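Local coordinates for protein thiosulfate sulfurtransferase TUM1 (PDB 3UTN) that accepts persulfide sulfur from the desulfurase NFS1 and passes it to UBA4 in the pathway that 2-thiolates the wobble uridine of tRNAs, at residues 70-74 / 145-151; 32-36 / 151-157; 48-54 / 76-82; 64-68 / 163-167. All blocks are in the same frame, centred on the assembly; numbering follows the deposited sequence.

Contact 1 of 4, residues 70-74 / 145-151; sequences KPRIP and LNNFNQY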
# COMPACT_ATOMS: atom_id res chain seq x y z
N LYS A 70 -9.52 15.81 11.98
CA LYS A 70 -9.78 14.63 12.78
C LYS A 70 -8.51 14.23 13.49
O LYS A 70 -7.41 14.52 13.02
CB LYS A 70 -10.33 13.50 11.92
CG LYS A 70 -11.77 13.74 11.49
CD LYS A 70 -12.29 12.58 10.66
CE LYS A 70 -13.75 12.79 10.29
NZ LYS A 70 -13.92 14.02 9.48
N PRO A 71 -8.66 13.58 14.65
CA PRO A 71 -7.48 13.33 15.45
C PRO A 71 -6.43 12.59 14.64
O PRO A 71 -6.73 11.70 13.85
CB PRO A 71 -8.00 12.46 16.59
CG PRO A 71 -9.43 12.88 16.72
CD PRO A 71 -9.87 13.05 15.30
N ARG A 72 -5.19 13.00 14.81
CA ARG A 72 -4.11 12.34 14.13
C ARG A 72 -3.18 11.86 15.21
O ARG A 72 -3.28 12.27 16.36
CB ARG A 72 -3.40 13.30 13.18
CG ARG A 72 -2.61 14.40 13.86
CD ARG A 72 -2.40 15.58 12.92
NE ARG A 72 -3.69 16.11 12.50
CZ ARG A 72 -4.43 16.93 13.24
NH1 ARG A 72 -3.99 17.36 14.42
NH2 ARG A 72 -5.59 17.34 12.78
N ILE A 73 -2.26 10.99 14.84
CA ILE A 73 -1.18 10.68 15.74
C ILE A 73 -0.39 11.97 15.85
O ILE A 73 -0.14 12.62 14.83
CB ILE A 73 -0.31 9.56 15.18
CG1 ILE A 73 -1.17 8.32 14.88
CG2 ILE A 73 0.80 9.24 16.15
CD1 ILE A 73 -0.38 7.10 14.47
N PRO A 74 -0.02 12.37 17.07
CA PRO A 74 0.71 13.61 17.26
C PRO A 74 1.86 13.73 16.26
O PRO A 74 2.48 12.73 15.92
CB PRO A 74 1.26 13.47 18.67
CG PRO A 74 0.19 12.71 19.38
CD PRO A 74 -0.30 11.71 18.36
N LEU A 145 1.93 1.89 10.75
CA LEU A 145 1.19 1.70 11.97
C LEU A 145 0.13 0.69 11.66
O LEU A 145 -0.59 0.79 10.67
CB LEU A 145 0.56 3.00 12.46
CG LEU A 145 -0.22 2.81 13.76
CD1 LEU A 145 0.71 2.55 14.93
CD2 LEU A 145 -1.06 4.04 14.00
N ASN A 146 0.05 -0.31 12.52
CA ASN A 146 -0.91 -1.35 12.33
C ASN A 146 -1.90 -1.46 13.48
O ASN A 146 -1.70 -2.22 14.41
CB ASN A 146 -0.21 -2.68 12.10
CG ASN A 146 -1.19 -3.75 11.72
OD1 ASN A 146 -2.18 -3.48 11.05
ND2 ASN A 146 -0.93 -4.98 12.17
N ASN A 147 -2.96 -0.68 13.43
CA ASN A 147 -3.14 0.38 12.46
C ASN A 147 -3.77 1.51 13.23
O ASN A 147 -3.97 1.41 14.44
CB ASN A 147 -4.02 -0.06 11.29
CG ASN A 147 -5.37 -0.58 11.73
OD1 ASN A 147 -5.78 -0.41 12.88
ND2 ASN A 147 -6.08 -1.20 10.81
N PHE A 148 -4.10 2.58 12.52
CA PHE A 148 -4.67 3.73 13.16
C PHE A 148 -6.03 3.43 13.77
O PHE A 148 -6.39 4.02 14.77
CB PHE A 148 -4.77 4.87 12.19
CG PHE A 148 -5.03 6.19 12.83
CD1 PHE A 148 -4.34 6.57 13.98
CD2 PHE A 148 -5.94 7.07 12.27
CE1 PHE A 148 -4.58 7.80 14.57
CE2 PHE A 148 -6.18 8.30 12.85
CZ PHE A 148 -5.49 8.67 13.99
N ASN A 149 -6.77 2.51 13.16
CA ASN A 149 -8.05 2.07 13.71
C ASN A 149 -7.86 1.59 15.13
O ASN A 149 -8.56 2.03 16.04
CB ASN A 149 -8.65 0.94 12.88
CG ASN A 149 -9.23 1.43 11.57
OD1 ASN A 149 -9.35 2.63 11.33
ND2 ASN A 149 -9.61 0.50 10.71
N GLN A 150 -6.91 0.69 15.31
CA GLN A 150 -6.67 0.10 16.61
C GLN A 150 -6.06 1.14 17.52
O GLN A 150 -6.41 1.23 18.68
CB GLN A 150 -5.75 -1.10 16.49
CG GLN A 150 -6.46 -2.29 15.88
CD GLN A 150 -7.64 -2.74 16.71
OE1 GLN A 150 -7.55 -3.72 17.43
NE2 GLN A 150 -8.75 -2.01 16.63
N TYR A 151 -5.17 1.93 16.94
CA TYR A 151 -4.58 3.05 17.61
C TYR A 151 -5.66 3.92 18.24
O TYR A 151 -5.58 4.27 19.42
CB TYR A 151 -3.78 3.85 16.60
CG TYR A 151 -2.93 4.91 17.21
CD1 TYR A 151 -1.60 4.67 17.51
CD2 TYR A 151 -3.46 6.16 17.49
CE1 TYR A 151 -0.81 5.65 18.07
CE2 TYR A 151 -2.68 7.15 18.06
CZ TYR A 151 -1.36 6.88 18.34
OH TYR A 151 -0.58 7.86 18.90
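With CG1 of I73 anti to its own carbonyl carbon (chi1 -56°) and the chain extended beyond it, the long branch runs in between two rings of the 145-151 segment, F148 and Y151. Both aromatic residues hold CG anti to the backbone N, F148 at chi1 -166°, and send their rings off the start of helix 148-153 toward the 70-74 loop. I73 CG1 lies over one face of the Y151 ring, 3.9 Å from its centroid and displaced toward the rim, a CH-pi contact. The same carbon is 3.5 Å from CE1 of F148, whose side chain runs past that of I73 in the opposite direction. The other branch, CG2, meets the end of the tyrosine, 3.4 Å from Y151 OH, an oxygen modelled very close to P157 O. At the far corner of the phenylalanine, P71 O meets CZ at the ring edge, in plane, at 3.3 Å; this carbonyl also accepts from R121. N147, right before the helix, is its N-cap: OD1 accepts from Q150 N at 2.9 Å. Were Y151 replaced by an alanine, I73 CG1 would probably lose the ring face on which it rests and a gap would open beside CG2, although F148 would remain. The loop after helix 63-69 is therefore held to helix 148-153 of the first rhodanese domain by apolar and CH-pi contacts, with polar groups bonded inside their segment or outside both.

Contact 2 of 4, residues 32-36 / 151-157; sequences PKAFV and YREFKYP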
# COMPACT_ATOMS: atom_id res chain seq x y z
N PRO A 32 0.25 0.01 17.60
CA PRO A 32 0.15 1.22 18.40
C PRO A 32 1.04 1.18 19.63
O PRO A 32 1.74 2.16 19.90
CB PRO A 32 -1.32 1.24 18.80
CG PRO A 32 -2.00 0.60 17.65
CD PRO A 32 -1.08 -0.50 17.21
N LYS A 33 1.05 0.06 20.35
CA LYS A 33 1.87 -0.03 21.55
C LYS A 33 3.35 0.10 21.23
O LYS A 33 4.06 0.84 21.90
CB LYS A 33 1.59 -1.29 22.38
CG LYS A 33 2.05 -2.61 21.78
CD LYS A 33 1.72 -3.77 22.71
CE LYS A 33 0.38 -3.56 23.40
NZ LYS A 33 -0.18 -4.81 23.98
N ALA A 34 3.79 -0.61 20.20
CA ALA A 34 5.18 -0.54 19.78
C ALA A 34 5.46 0.88 19.32
O ALA A 34 6.53 1.41 19.56
CB ALA A 34 5.46 -1.53 18.67
N PHE A 35 4.48 1.49 18.67
CA PHE A 35 4.63 2.86 18.23
C PHE A 35 4.84 3.82 19.39
O PHE A 35 5.77 4.62 19.35
CB PHE A 35 3.46 3.31 17.38
CG PHE A 35 3.45 4.78 17.13
CD1 PHE A 35 4.33 5.35 16.23
CD2 PHE A 35 2.60 5.61 17.85
CE1 PHE A 35 4.34 6.71 16.00
CE2 PHE A 35 2.60 6.97 17.63
CZ PHE A 35 3.47 7.52 16.70
N VAL A 36 3.99 3.77 20.41
CA VAL A 36 4.17 4.71 21.51
C VAL A 36 5.46 4.39 22.25
O VAL A 36 6.16 5.29 22.70
CB VAL A 36 2.97 4.78 22.47
CG1 VAL A 36 1.76 5.33 21.74
CG2 VAL A 36 2.66 3.43 23.09
N TYR A 151 -5.17 1.93 16.94
CA TYR A 151 -4.58 3.05 17.61
C TYR A 151 -5.66 3.92 18.24
O TYR A 151 -5.58 4.27 19.42
CB TYR A 151 -3.78 3.85 16.60
CG TYR A 151 -2.93 4.91 17.21
CD1 TYR A 151 -1.60 4.67 17.51
CD2 TYR A 151 -3.46 6.16 17.49
CE1 TYR A 151 -0.81 5.65 18.07
CE2 TYR A 151 -2.68 7.15 18.06
CZ TYR A 151 -1.36 6.88 18.34
OH TYR A 151 -0.58 7.86 18.90
N ARG A 152 -6.67 4.26 17.45
CA ARG A 152 -7.76 5.08 17.94
C ARG A 152 -8.65 4.29 18.88
O ARG A 152 -8.99 4.77 19.96
CB ARG A 152 -8.57 5.65 16.79
CG ARG A 152 -7.91 6.84 16.13
CD ARG A 152 -8.70 7.24 14.90
NE ARG A 152 -8.72 6.17 13.91
CZ ARG A 152 -9.16 6.32 12.66
NH1 ARG A 152 -9.60 7.50 12.24
NH2 ARG A 152 -9.14 5.29 11.83
N GLU A 153 -9.00 3.07 18.48
CA GLU A 153 -9.87 2.22 19.29
C GLU A 153 -9.33 2.11 20.71
O GLU A 153 -10.08 2.21 21.67
CB GLU A 153 -10.02 0.82 18.67
CG GLU A 153 -10.80 -0.15 19.55
CD GLU A 153 -11.73 -1.06 18.77
OE1 GLU A 153 -11.29 -1.62 17.73
OE2 GLU A 153 -12.89 -1.21 19.19
N PHE A 154 -8.02 1.91 20.82
CA PHE A 154 -7.41 1.73 22.12
C PHE A 154 -6.83 3.03 22.66
O PHE A 154 -6.01 3.02 23.58
CB PHE A 154 -6.42 0.57 22.07
CG PHE A 154 -7.09 -0.75 21.87
CD1 PHE A 154 -7.59 -1.45 22.97
CD2 PHE A 154 -7.29 -1.26 20.60
CE1 PHE A 154 -8.25 -2.66 22.79
CE2 PHE A 154 -7.94 -2.47 20.41
CZ PHE A 154 -8.42 -3.17 21.51
N LYS A 155 -7.29 4.14 22.09
CA LYS A 155 -7.07 5.47 22.65
C LYS A 155 -5.60 5.80 22.80
O LYS A 155 -5.16 6.40 23.77
CB LYS A 155 -7.84 5.62 23.97
CG LYS A 155 -9.35 5.55 23.79
CD LYS A 155 -10.05 5.34 25.12
CE LYS A 155 -11.56 5.18 24.92
NZ LYS A 155 -12.29 5.22 26.22
N TYR A 156 -4.82 5.39 21.82
CA TYR A 156 -3.44 5.79 21.78
C TYR A 156 -3.37 7.28 21.52
O TYR A 156 -4.36 7.86 21.05
CB TYR A 156 -2.70 4.98 20.74
CG TYR A 156 -2.36 3.64 21.27
CD1 TYR A 156 -1.10 3.40 21.82
CD2 TYR A 156 -3.30 2.61 21.29
CE1 TYR A 156 -0.78 2.17 22.34
CE2 TYR A 156 -2.98 1.38 21.81
CZ TYR A 156 -1.72 1.17 22.33
OH TYR A 156 -1.40 -0.05 22.85
N PRO A 157 -2.24 7.93 21.86
CA PRO A 157 -2.19 9.38 21.87
C PRO A 157 -2.63 9.95 20.56
O PRO A 157 -2.10 9.61 19.50
CB PRO A 157 -0.72 9.68 22.11
CG PRO A 157 -0.23 8.51 22.87
CD PRO A 157 -0.95 7.35 22.27
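Two helices of the N-terminal rhodanese domain meet here: the first turn of helix 32-41 packs on the end of helix 148-153, which closes in a Schellman motif. K155, at positive phi, is its C-prime residue, and the paired bonds Y156 N to Y151 O and K155 N to R152 O turn the chain so that Y156 comes back against P32. The Y156 ring turns a face to the proline, and CB of P32 sits over its centre, 3.3 Å from the centroid and 7° off the normal, a close CH-pi contact. At the edge of that ring, near its plane, V36 CG1 is 3.5 Å from CD1, and the two side chains cross at about a right angle. CG1 is placed there by a chi1 of -65°, which sets it anti to the valine's carbonyl carbon; it also packs tightly on P157 CD at 3.4 Å. The phenol oxygen of Y156 reaches beyond the proline to K33 CB, 3.3 Å away. A serine in place of Y156 would take away the ring face under P32 CB and the edge against V36 CG1, and would probably open a gap between the helix turn and P157. Deeper in, CE1 of Y151 is 3.4 Å from CD2 of F35, the ring planes standing 64° apart. F35 continues inward to L145 of strand 141-145 and to I47 and P49 of strand 47-51, while Y156 and P157 lie against the flank of helix 32-41 formed by P32, K33 and V36, nearer the surface.

Contact 3 of 4, residues 48-54 / 76-82; sequences VPVDATW and SIFFDID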
# COMPACT_ATOMS: atom_id res chain seq x y z
N VAL A 48 7.84 10.76 12.82
CA VAL A 48 6.86 11.51 12.10
C VAL A 48 5.83 10.51 11.67
O VAL A 48 6.06 9.72 10.76
CB VAL A 48 7.48 12.22 10.88
CG1 VAL A 48 6.39 12.96 10.11
CG2 VAL A 48 8.57 13.17 11.33
N PRO A 49 4.69 10.50 12.38
CA PRO A 49 3.60 9.70 11.92
C PRO A 49 3.17 10.29 10.61
O PRO A 49 3.28 11.50 10.40
CB PRO A 49 2.53 9.91 12.99
CG PRO A 49 3.28 10.33 14.19
CD PRO A 49 4.37 11.20 13.63
N VAL A 50 2.74 9.44 9.71
CA VAL A 50 2.41 9.88 8.39
C VAL A 50 1.01 9.38 8.17
O VAL A 50 0.78 8.19 8.04
CB VAL A 50 3.37 9.29 7.36
CG1 VAL A 50 2.98 9.75 5.97
CG2 VAL A 50 4.79 9.71 7.67
N ASP A 51 0.08 10.31 8.16
CA ASP A 51 -1.27 10.00 7.81
C ASP A 51 -1.33 9.94 6.30
O ASP A 51 -1.17 10.94 5.60
CB ASP A 51 -2.20 11.07 8.36
CG ASP A 51 -3.65 10.77 8.07
OD1 ASP A 51 -3.94 9.72 7.47
OD2 ASP A 51 -4.50 11.59 8.45
N ALA A 52 -1.53 8.73 5.79
CA ALA A 52 -1.60 8.50 4.37
C ALA A 52 -3.03 8.25 3.98
O ALA A 52 -3.32 7.67 2.94
CB ALA A 52 -0.74 7.32 3.99
N THR A 53 -3.93 8.70 4.84
CA THR A 53 -5.34 8.46 4.63
C THR A 53 -5.70 8.89 3.24
O THR A 53 -5.37 9.98 2.78
CB THR A 53 -6.21 9.18 5.65
OG1 THR A 53 -5.95 8.63 6.93
CG2 THR A 53 -7.67 8.98 5.32
N TRP A 54 -6.36 7.98 2.56
CA TRP A 54 -6.84 8.24 1.25
C TRP A 54 -8.11 7.47 1.20
O TRP A 54 -8.18 6.34 1.68
CB TRP A 54 -5.84 7.75 0.23
CG TRP A 54 -6.33 7.92 -1.16
CD1 TRP A 54 -6.15 9.00 -2.01
CD2 TRP A 54 -7.14 6.97 -1.92
NE1 TRP A 54 -6.77 8.79 -3.21
CE2 TRP A 54 -7.38 7.59 -3.22
CE3 TRP A 54 -7.66 5.71 -1.66
CZ2 TRP A 54 -8.12 6.95 -4.21
CZ3 TRP A 54 -8.40 5.08 -2.66
CH2 TRP A 54 -8.62 5.69 -3.91
N SER A 76 1.93 14.20 13.22
CA SER A 76 1.67 13.59 11.93
C SER A 76 1.90 14.57 10.81
O SER A 76 1.65 15.76 10.95
CB SER A 76 0.23 13.12 11.82
OG SER A 76 0.04 11.92 12.55
N ILE A 77 2.38 14.06 9.69
CA ILE A 77 2.29 14.78 8.47
C ILE A 77 1.21 14.05 7.73
O ILE A 77 0.87 12.89 8.04
CB ILE A 77 3.59 14.75 7.66
CG1 ILE A 77 3.98 13.31 7.32
CG2 ILE A 77 4.68 15.49 8.41
CD1 ILE A 77 5.15 13.20 6.39
N PHE A 78 0.65 14.72 6.75
CA PHE A 78 -0.27 14.08 5.88
C PHE A 78 0.50 13.71 4.64
O PHE A 78 1.19 14.54 4.06
CB PHE A 78 -1.41 15.01 5.55
CG PHE A 78 -2.33 14.47 4.53
CD1 PHE A 78 -3.17 13.40 4.84
CD2 PHE A 78 -2.36 15.00 3.25
CE1 PHE A 78 -4.02 12.88 3.89
CE2 PHE A 78 -3.22 14.48 2.30
CZ PHE A 78 -4.05 13.42 2.62
N PHE A 79 0.38 12.45 4.25
CA PHE A 79 0.99 11.98 3.03
C PHE A 79 -0.12 11.89 2.02
O PHE A 79 -1.00 11.03 2.11
CB PHE A 79 1.62 10.62 3.24
CG PHE A 79 2.36 10.09 2.05
CD1 PHE A 79 1.67 9.51 1.00
CD2 PHE A 79 3.75 10.17 1.99
CE1 PHE A 79 2.35 9.00 -0.10
CE2 PHE A 79 4.43 9.66 0.90
CZ PHE A 79 3.73 9.08 -0.15
N ASP A 80 -0.08 12.79 1.05
CA ASP A 80 -1.10 12.82 0.04
C ASP A 80 -0.82 11.75 -0.99
O ASP A 80 -0.01 11.94 -1.90
CB ASP A 80 -1.17 14.20 -0.60
CG ASP A 80 -2.44 14.39 -1.38
OD1 ASP A 80 -2.95 13.40 -1.92
OD2 ASP A 80 -2.91 15.53 -1.45
N ILE A 81 -1.50 10.62 -0.83
CA ILE A 81 -1.39 9.49 -1.75
C ILE A 81 -1.57 9.94 -3.19
O ILE A 81 -0.86 9.49 -4.08
CB ILE A 81 -2.43 8.41 -1.37
CG1 ILE A 81 -1.99 7.67 -0.10
CG2 ILE A 81 -2.70 7.44 -2.52
CD1 ILE A 81 -0.69 6.90 -0.22
N ASP A 82 -2.51 10.86 -3.41
CA ASP A 82 -2.80 11.35 -4.74
C ASP A 82 -1.70 12.25 -5.28
O ASP A 82 -1.26 12.08 -6.41
CB ASP A 82 -4.12 12.11 -4.75
CG ASP A 82 -5.29 11.21 -4.49
OD1 ASP A 82 -5.27 10.06 -4.95
OD2 ASP A 82 -6.23 11.67 -3.83
O HOH W 1 -3.38 10.44 1.20
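V50 and I77 lie side by side and point the same way on one face of the sheet, V50 CG2 3.7 Å from I77 CG1. V48 crosses I77 at about a right angle, its CG1 packed tightly on I77 CG2 at 3.5 Å. On the other face D51 and F78 cross obliquely, carboxylate and ring planes 90° apart, and the edge of the F78 ring turns its CE1 toward T53 O at 3.4 Å. Between these faces the backbones pair in parallel: I77 N gives to P49 O, D51 N to I77 O, and F79 N to D51 O at 2.6 Å. Strands 47-51 and 77-78 with helix 63-69 between them form a beta-alpha-beta unit of the N-terminal rhodanese domain, and 77-78 is an outermost strand of its five-stranded parallel sheet. At the end of strand 47-51, OD1 of D51 accepts from T53 N at 2.8 Å in an Asx turn, the donor standing 40° above the carboxylate plane. One water continues the link, bound to T53 O, F79 O and I81 N. Farther on, the W54 side chain crosses both I81 and D82 at about right angles. I81 CG2 sits over one face of the five-membered ring, a CH-pi contact 4.1 Å from its centroid, while D82 comes to the edge: W54 NE1 makes a weak bond, bent to 127°, to D82 OD1 at 2.6 Å. H93 adds an edge-to-face ring against W54, whose side chain is about 9 Å from that of C282, the cysteine that carries the persulfide.

Contact 4 of 4, residues 64-68 / 163-167; sequences KVDFL and VAAFS. With DMS (dimethyl sulfoxide), chain G.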
# COMPACT_ATOMS: atom_id res chain seq x y z
N LYS A 64 -7.86 14.89 3.35
CA LYS A 64 -7.14 16.09 3.72
C LYS A 64 -7.83 16.77 4.90
O LYS A 64 -7.18 17.10 5.89
CB LYS A 64 -6.99 17.01 2.52
CG LYS A 64 -5.91 16.55 1.55
CD LYS A 64 -6.00 17.18 0.16
CE LYS A 64 -5.53 18.62 0.15
NZ LYS A 64 -5.57 19.25 -1.20
N VAL A 65 -9.14 16.94 4.81
CA VAL A 65 -9.91 17.51 5.91
C VAL A 65 -9.81 16.60 7.12
O VAL A 65 -9.64 17.07 8.24
CB VAL A 65 -11.38 17.74 5.52
CG1 VAL A 65 -12.26 17.92 6.75
CG2 VAL A 65 -11.49 18.96 4.62
N ASP A 66 -9.89 15.30 6.88
CA ASP A 66 -9.78 14.34 7.97
C ASP A 66 -8.44 14.43 8.64
O ASP A 66 -8.35 14.35 9.85
CB ASP A 66 -10.06 12.94 7.48
CG ASP A 66 -11.53 12.71 7.28
OD1 ASP A 66 -12.29 13.68 7.43
OD2 ASP A 66 -11.91 11.57 6.99
N PHE A 67 -7.39 14.63 7.86
CA PHE A 67 -6.10 14.80 8.48
C PHE A 67 -6.10 16.04 9.35
O PHE A 67 -5.63 16.03 10.48
CB PHE A 67 -5.00 14.94 7.45
CG PHE A 67 -3.70 15.30 8.08
CD1 PHE A 67 -2.94 14.32 8.70
CD2 PHE A 67 -3.28 16.62 8.12
CE1 PHE A 67 -1.74 14.65 9.30
CE2 PHE A 67 -2.08 16.94 8.73
CZ PHE A 67 -1.31 15.96 9.31
N LEU A 68 -6.63 17.12 8.78
CA LEU A 68 -6.52 18.43 9.39
C LEU A 68 -7.41 18.56 10.59
O LEU A 68 -7.09 19.28 11.53
CB LEU A 68 -6.89 19.50 8.37
CG LEU A 68 -5.93 19.58 7.19
CD1 LEU A 68 -6.58 20.41 6.11
CD2 LEU A 68 -4.59 20.17 7.60
N VAL A 163 -5.66 21.23 12.56
CA VAL A 163 -4.48 21.89 12.05
C VAL A 163 -4.82 22.43 10.69
O VAL A 163 -5.84 22.07 10.10
CB VAL A 163 -3.25 20.95 12.00
CG1 VAL A 163 -2.78 20.62 13.41
CG2 VAL A 163 -3.53 19.69 11.20
N ALA A 164 -3.98 23.33 10.20
CA ALA A 164 -4.20 23.95 8.91
C ALA A 164 -2.95 23.71 8.08
O ALA A 164 -2.59 24.51 7.21
CB ALA A 164 -4.46 25.44 9.09
N ALA A 165 -2.29 22.60 8.36
CA ALA A 165 -1.08 22.22 7.66
C ALA A 165 -1.03 20.71 7.57
O ALA A 165 -1.45 20.01 8.50
CB ALA A 165 0.15 22.76 8.37
N PHE A 166 -0.54 20.21 6.44
CA PHE A 166 -0.38 18.78 6.24
C PHE A 166 0.89 18.31 6.87
O PHE A 166 1.22 17.12 6.83
CB PHE A 166 -0.40 18.46 4.77
CG PHE A 166 -1.73 18.69 4.15
CD1 PHE A 166 -2.87 18.16 4.74
CD2 PHE A 166 -1.84 19.46 3.02
CE1 PHE A 166 -4.10 18.39 4.18
CE2 PHE A 166 -3.08 19.69 2.46
CZ PHE A 166 -4.21 19.15 3.04
N SER A 167 1.61 19.25 7.45
CA SER A 167 2.80 18.96 8.19
C SER A 167 3.03 20.08 9.17
O SER A 167 2.90 21.24 8.81
CB SER A 167 4.00 18.84 7.28
OG SER A 167 5.17 18.73 8.06
S DMS G . -8.73 17.51 -2.74
O DMS G . -8.22 18.91 -2.76
C1 DMS G . -10.37 17.47 -3.24
C2 DMS G . -8.00 16.61 -4.01
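The chain of K64 runs aslant to the F166 side chain and touches the far end of the phenylalanine ring for most of its length. Its CB is 3.5 Å from F166 CZ, and CG follows the same corner at 3.4 Å. CD stands farther off, 3.9 Å from CZ, near the sulfur of a bound dimethyl sulfoxide, probably from the crystallisation liquor. A bend at chi3 (75°) brings the chain back after CD, and CE again comes close to CZ. At the tip, NZ donates a hydrogen bond of 3.1 Å to the oxygen of the same dimethyl sulfoxide. L68 brings CG to 3.7 Å from CE1 of the F166 ring. F67 approaches it from another quarter, its CD2 at the edge of the F166 ring, near the ring plane, 3.7 Å from CD1. The F67 ring presents its own edge to the backbone: A165 O lies in its plane, 3.1 Å from CE2. L68 completes the seam with CD2 beside the same carbonyl and beside V163 CG2. Its own carbonyl closes the V163 end of the seam, V163 N donating to L68 O at 2.6 Å. Helix 63-69 is the crossover helix of the beta-alpha-beta unit, and the 163-167 loop passes along it toward F78 of edge strand 77-78, whose ring meets those of both F67 and F166. The chemistry is that of a largely apolar surface seam secured at one end by a single backbone bond, with the lysine charge carried outward beyond the aromatic ring.

Contacts 1 and 3 are buried, contact 2 is partly buried and contact 4 lies at the surface. Contact 3 alone is built on regular strand pairing, and it holds the sheet edge by backbone bonds, where contacts 1 and 2 rely on CH-pi and apolar packing round helix 148-153 and share Y151. Contact 4 combines a single backbone bond with aromatic and aliphatic packing. I73 of contact 1 touches both F35 of contact 2 and P49 of contact 3, tying these three together, while R72 reaches F67 of contact 4. Contacts 3 and 4 meet through F78 and F166. Contacts 2 and 4, whose centres are about 20 Å apart, do not touch.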